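Local coordinates for aerobactin synthase IucA (Klebsiella pneumoniae subsp. pneumoniae, PDB 5JM8), which probably uses ATP to join N6-acetyl-N6-hydroxylysine to citrate in the assembly of the siderophore aerobactin, at residues 400-413 against 431-443. Residues are numbered along the deposited sequence; the frame is centred on the assembly and turned at random.
Sequences AWVDAYCHQVLKPL and ILVQMLGDLPVGL
Pro440 packs CG and CD over one face of the Trp401 indole, its CD 3.7 Å from the centroid of the five-membered ring and only 13° off the ring normal, a CH-pi contact. The Trp401 side chain leaves the helix with CG anti to the backbone N (chi1 -162°), which turns the ring in under Pro440, with its NE1 edge toward Met435 and Asp438. These two groups of the hairpin meet the indole edge near its plane. Met435 SD makes a Met-aromatic contact, 3.9 Å from Trp401 NE1, while Asp438 O comes 3.2 Å from Trp401 CD1 and stands at too poor an angle to accept a hydrogen bond from Trp401 NE1. The ring also packs on helices 378-390 and 475-500.

Apolar side chains continue the packing along the helix. Ala404 CB touches both Leu439 CD1 and Pro440 CD, each at 3.9 Å. Further on, Leu443 spreads its methyls: CD1 meets Val409 CG1 at 4.1 Å, and CD2 touches Pro412 CG and Leu413 CG. Val409 CG1 also reaches Ile431 CG2, on the neighbouring strand.

The polar link is indirect, since no hydrogen bond runs straight from helix to hairpin. Gln408, bent at its second torsion, lays its amide beside the Val441-Gly442 peptide; NE2 donates to a water that in turn donates to Pro440 O, and OE1 accepts from Thr321 OG1. Both ends of the amide are thus held, which should fix its rotation.

A classic beta bulge interrupts the strand pairing: Val441 N and, weakly, Gly442 N both donate to Gln434 O. The whole is a helix packed almost parallel (12°) to strand 440-443 of an antiparallel beta-hairpin within a mixed sheet, and the hairpin's first strand directly follows Gln429 and Asn430, which with Asp447 bind the magnesium ion at the ATP site.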
loop_
_atom_site.group_PDB
_atom_site.type_symbol
_atom_site.label_atom_id
_atom_site.label_comp_id
_atom_site.label_asym_id
_atom_site.label_seq_id
_atom_site.Cartn_x
_atom_site.Cartn_y
_atom_site.Cartn_z
ATOM N N ALA A 400 -12.065 -21.905 -20.289
ATOM C CA ALA A 400 -11.260 -20.714 -20.527
ATOM C C ALA A 400 -9.921 -20.788 -19.797
ATOM O O ALA A 400 -8.885 -20.422 -20.349
ATOM C CB ALA A 400 -12.023 -19.478 -20.097
ATOM N N TRP A 401 -9.948 -21.259 -18.555
ATOM C CA TRP A 401 -8.732 -21.370 -17.759
ATOM C C TRP A 401 -7.797 -22.419 -18.363
ATOM O O TRP A 401 -6.591 -22.196 -18.473
ATOM C CB TRP A 401 -9.069 -21.719 -16.305
ATOM C CG TRP A 401 -7.949 -21.433 -15.340
ATOM C CD1 TRP A 401 -7.847 -20.365 -14.496
ATOM C CD2 TRP A 401 -6.773 -22.225 -15.128
ATOM N NE1 TRP A 401 -6.681 -20.445 -13.771
ATOM C CE2 TRP A 401 -6.006 -21.577 -14.141
ATOM C CE3 TRP A 401 -6.299 -23.420 -15.675
ATOM C CZ2 TRP A 401 -4.787 -22.083 -13.692
ATOM C CZ3 TRP A 401 -5.089 -23.919 -15.229
ATOM C CH2 TRP A 401 -4.348 -23.253 -14.248
ATOM N N VAL A 402 -8.359 -23.556 -18.765
ATOM C CA VAL A 402 -7.571 -24.636 -19.358
ATOM C C VAL A 402 -6.992 -24.249 -20.718
ATOM O O VAL A 402 -5.851 -24.591 -21.030
ATOM C CB VAL A 402 -8.412 -25.921 -19.524
ATOM C CG1 VAL A 402 -7.668 -26.953 -20.372
ATOM C CG2 VAL A 402 -8.756 -26.505 -18.163
ATOM N N ASP A 403 -7.782 -23.563 -21.535
ATOM C CA ASP A 403 -7.308 -23.116 -22.841
ATOM C C ASP A 403 -6.157 -22.127 -22.707
ATOM O O ASP A 403 -5.165 -22.215 -23.429
ATOM C CB ASP A 403 -8.445 -22.480 -23.636
ATOM C CG ASP A 403 -9.541 -23.467 -23.978
ATOM O OD1 ASP A 403 -9.300 -24.690 -23.872
ATOM O OD2 ASP A 403 -10.643 -23.020 -24.361
ATOM N N ALA A 404 -6.296 -21.185 -21.780
ATOM C CA ALA A 404 -5.260 -20.188 -21.539
ATOM C C ALA A 404 -4.006 -20.826 -20.956
ATOM O O ALA A 404 -2.895 -20.353 -21.189
ATOM C CB ALA A 404 -5.778 -19.109 -20.613
ATOM N N TYR A 405 -4.191 -21.897 -20.189
ATOM C CA TYR A 405 -3.070 -22.636 -19.620
ATOM C C TYR A 405 -2.232 -23.257 -20.730
ATOM O O TYR A 405 -1.004 -23.241 -20.679
ATOM C CB TYR A 405 -3.574 -23.717 -18.661
ATOM C CG TYR A 405 -2.519 -24.721 -18.241
ATOM C CD1 TYR A 405 -1.689 -24.476 -17.156
ATOM C CD2 TYR A 405 -2.363 -25.918 -18.926
ATOM C CE1 TYR A 405 -0.728 -25.395 -16.766
ATOM C CE2 TYR A 405 -1.405 -26.841 -18.546
ATOM C CZ TYR A 405 -0.590 -26.574 -17.465
ATOM O OH TYR A 405 0.365 -27.492 -17.084
ATOM N N CYS A 406 -2.905 -23.797 -21.740
ATOM C CA CYS A 406 -2.224 -24.391 -22.883
ATOM C C CYS A 406 -1.427 -23.351 -23.665
ATOM O O CYS A 406 -0.272 -23.583 -24.023
ATOM C CB CYS A 406 -3.236 -25.070 -23.808
ATOM S SG CYS A 406 -4.102 -26.459 -23.062
ATOM N N HIS A 407 -2.049 -22.206 -23.924
ATOM C CA HIS A 407 -1.422 -21.151 -24.714
ATOM C C HIS A 407 -0.278 -20.459 -23.977
ATOM O O HIS A 407 0.723 -20.088 -24.590
ATOM C CB HIS A 407 -2.458 -20.102 -25.121
ATOM C CG HIS A 407 -3.398 -20.558 -26.194
ATOM N ND1 HIS A 407 -4.759 -20.657 -25.997
ATOM C CD2 HIS A 407 -3.175 -20.927 -27.478
ATOM C CE1 HIS A 407 -5.333 -21.071 -27.113
ATOM N NE2 HIS A 407 -4.394 -21.243 -28.026
ATOM N N GLN A 408 -0.436 -20.277 -22.669
ATOM C CA GLN A 408 0.542 -19.538 -21.875
ATOM C C GLN A 408 1.658 -20.412 -21.309
ATOM O O GLN A 408 2.791 -19.950 -21.167
ATOM C CB GLN A 408 -0.154 -18.816 -20.719
ATOM C CG GLN A 408 -1.122 -17.724 -21.151
ATOM C CD GLN A 408 -0.442 -16.620 -21.935
ATOM O OE1 GLN A 408 0.785 -16.511 -21.944
ATOM N NE2 GLN A 408 -1.237 -15.800 -22.608
ATOM N N VAL A 409 1.338 -21.660 -20.975
ATOM C CA VAL A 409 2.314 -22.551 -20.354
ATOM C C VAL A 409 2.886 -23.564 -21.342
ATOM O O VAL A 409 4.098 -23.618 -21.549
ATOM C CB VAL A 409 1.695 -23.309 -19.160
ATOM C CG1 VAL A 409 2.721 -24.233 -18.509
ATOM C CG2 VAL A 409 1.148 -22.325 -18.140
ATOM N N LEU A 410 2.021 -24.369 -21.945
ATOM C CA LEU A 410 2.481 -25.467 -22.788
ATOM C C LEU A 410 3.136 -24.968 -24.072
ATOM O O LEU A 410 4.137 -25.530 -24.518
ATOM C CB LEU A 410 1.318 -26.403 -23.126
ATOM C CG LEU A 410 0.626 -27.082 -21.940
ATOM C CD1 LEU A 410 -0.468 -28.008 -22.439
ATOM C CD2 LEU A 410 1.622 -27.847 -21.076
ATOM N N LYS A 411 2.587 -23.908 -24.657
ATOM C CA LYS A 411 3.071 -23.431 -25.951
ATOM C C LYS A 411 4.546 -23.011 -25.913
ATOM O O LYS A 411 5.341 -23.505 -26.711
ATOM C CB LYS A 411 2.205 -22.270 -26.453
ATOM C CG LYS A 411 2.453 -21.900 -27.908
ATOM C CD LYS A 411 1.457 -20.865 -28.393
ATOM N N PRO A 412 4.924 -22.112 -24.990
ATOM C CA PRO A 412 6.339 -21.726 -24.975
ATOM C C PRO A 412 7.292 -22.882 -24.671
ATOM O O PRO A 412 8.416 -22.889 -25.167
ATOM C CB PRO A 412 6.406 -20.672 -23.863
ATOM C CG PRO A 412 5.172 -20.868 -23.052
ATOM C CD PRO A 412 4.136 -21.343 -24.009
ATOM N N LEU A 413 6.845 -23.845 -23.872
ATOM C CA LEU A 413 7.713 -24.937 -23.438
ATOM C C LEU A 413 7.927 -25.993 -24.523
ATOM O O LEU A 413 9.045 -26.479 -24.706
ATOM C CB LEU A 413 7.137 -25.591 -22.182
ATOM C CG LEU A 413 7.168 -24.725 -20.919
ATOM C CD1 LEU A 413 6.335 -25.357 -19.817
ATOM C CD2 LEU A 413 8.594 -24.495 -20.441
ATOM N N ILE A 431 6.428 -24.705 -12.420
ATOM C CA ILE A 431 5.535 -23.854 -13.195
ATOM C C ILE A 431 4.866 -22.794 -12.328
ATOM O O ILE A 431 4.041 -23.116 -11.470
ATOM C CB ILE A 431 4.445 -24.689 -13.889
ATOM C CG1 ILE A 431 5.064 -25.546 -14.990
ATOM C CG2 ILE A 431 3.373 -23.784 -14.489
ATOM C CD1 ILE A 431 4.168 -26.669 -15.481
ATOM N N LEU A 432 5.221 -21.534 -12.567
ATOM C CA LEU A 432 4.524 -20.410 -11.956
ATOM C C LEU A 432 3.542 -19.841 -12.973
ATOM O O LEU A 432 3.934 -19.379 -14.046
ATOM C CB LEU A 432 5.508 -19.340 -11.487
ATOM C CG LEU A 432 6.623 -19.827 -10.557
ATOM C CD1 LEU A 432 7.624 -18.715 -10.273
ATOM C CD2 LEU A 432 6.043 -20.367 -9.258
ATOM N N VAL A 433 2.260 -19.897 -12.633
ATOM C CA VAL A 433 1.209 -19.420 -13.523
ATOM C C VAL A 433 0.904 -17.963 -13.223
ATOM O O VAL A 433 0.284 -17.642 -12.210
ATOM C CB VAL A 433 -0.077 -20.263 -13.388
ATOM C CG1 VAL A 433 -1.172 -19.734 -14.305
ATOM C CG2 VAL A 433 0.216 -21.717 -13.712
ATOM N N GLN A 434 1.357 -17.082 -14.108
ATOM C CA GLN A 434 1.095 -15.661 -13.972
ATOM C C GLN A 434 -0.349 -15.379 -14.348
ATOM O O GLN A 434 -0.712 -15.443 -15.523
ATOM C CB GLN A 434 2.042 -14.852 -14.855
ATOM C CG GLN A 434 1.944 -13.343 -14.658
ATOM C CD GLN A 434 2.719 -12.564 -15.705
ATOM O OE1 GLN A 434 2.993 -13.065 -16.796
ATOM N NE2 GLN A 434 3.078 -11.331 -15.372
ATOM N N MET A 435 -1.169 -15.074 -13.349
ATOM C CA MET A 435 -2.581 -14.798 -13.577
ATOM C C MET A 435 -2.910 -13.321 -13.412
ATOM O O MET A 435 -2.201 -12.582 -12.733
ATOM C CB MET A 435 -3.451 -15.613 -12.623
ATOM C CG MET A 435 -3.550 -17.085 -12.960
ATOM S SD MET A 435 -4.547 -17.956 -11.745
ATOM C CE MET A 435 -3.356 -18.155 -10.428
ATOM N N LEU A 436 -4.002 -12.912 -14.050
ATOM C CA LEU A 436 -4.535 -11.563 -13.922
ATOM C C LEU A 436 -6.052 -11.666 -13.956
ATOM O O LEU A 436 -6.641 -11.903 -15.010
ATOM C CB LEU A 436 -4.020 -10.650 -15.042
ATOM C CG LEU A 436 -4.563 -9.216 -15.070
ATOM C CD1 LEU A 436 -4.254 -8.473 -13.781
ATOM C CD2 LEU A 436 -4.005 -8.449 -16.266
ATOM N N GLY A 437 -6.680 -11.500 -12.798
ATOM C CA GLY A 437 -8.106 -11.723 -12.670
ATOM C C GLY A 437 -8.448 -13.196 -12.791
ATOM O O GLY A 437 -9.445 -13.557 -13.414
ATOM N N ASP A 438 -7.602 -14.039 -12.200
ATOM C CA ASP A 438 -7.823 -15.483 -12.123
ATOM C C ASP A 438 -7.738 -16.196 -13.476
ATOM O O ASP A 438 -8.214 -17.324 -13.614
ATOM C CB ASP A 438 -9.180 -15.769 -11.471
ATOM C CG ASP A 438 -9.310 -15.132 -10.101
ATOM O OD1 ASP A 438 -8.670 -15.632 -9.151
ATOM O OD2 ASP A 438 -10.050 -14.134 -9.971
ATOM N N LEU A 439 -7.116 -15.546 -14.460
ATOM C CA LEU A 439 -6.897 -16.145 -15.777
ATOM C C LEU A 439 -5.403 -16.178 -16.087
ATOM O O LEU A 439 -4.719 -15.179 -15.896
ATOM C CB LEU A 439 -7.639 -15.359 -16.863
ATOM C CG LEU A 439 -7.538 -15.920 -18.285
ATOM C CD1 LEU A 439 -8.417 -17.152 -18.441
ATOM C CD2 LEU A 439 -7.901 -14.862 -19.314
ATOM N N PRO A 440 -4.888 -17.324 -16.571
ATOM C CA PRO A 440 -3.467 -17.341 -16.939
ATOM C C PRO A 440 -3.148 -16.363 -18.069
ATOM O O PRO A 440 -3.761 -16.440 -19.135
ATOM C CB PRO A 440 -3.231 -18.789 -17.390
ATOM C CG PRO A 440 -4.342 -19.572 -16.792
ATOM C CD PRO A 440 -5.513 -18.646 -16.746
ATOM N N VAL A 441 -2.205 -15.456 -17.830
ATOM C CA VAL A 441 -1.795 -14.484 -18.841
ATOM C C VAL A 441 -0.296 -14.566 -19.113
ATOM O O VAL A 441 0.245 -13.780 -19.892
ATOM C CB VAL A 441 -2.154 -13.041 -18.416
ATOM C CG1 VAL A 441 -3.658 -12.886 -18.298
ATOM C CG2 VAL A 441 -1.480 -12.683 -17.102
ATOM N N GLY A 442 0.375 -15.517 -18.472
ATOM C CA GLY A 442 1.800 -15.694 -18.673
ATOM C C GLY A 442 2.389 -16.838 -17.871
ATOM O O GLY A 442 1.705 -17.448 -17.048
ATOM N N LEU A 443 3.666 -17.120 -18.120
ATOM C CA LEU A 443 4.377 -18.208 -17.456
ATOM C C LEU A 443 5.728 -17.739 -16.934
ATOM O O LEU A 443 6.428 -16.969 -17.593
ATOM C CB LEU A 443 4.574 -19.388 -18.417
ATOM C CG LEU A 443 5.548 -20.490 -17.974
ATOM C CD1 LEU A 443 5.001 -21.245 -16.770
ATOM C CD2 LEU A 443 5.860 -21.451 -19.112
HETATM O O HOH W 1 -4.081 -16.159 -21.977
#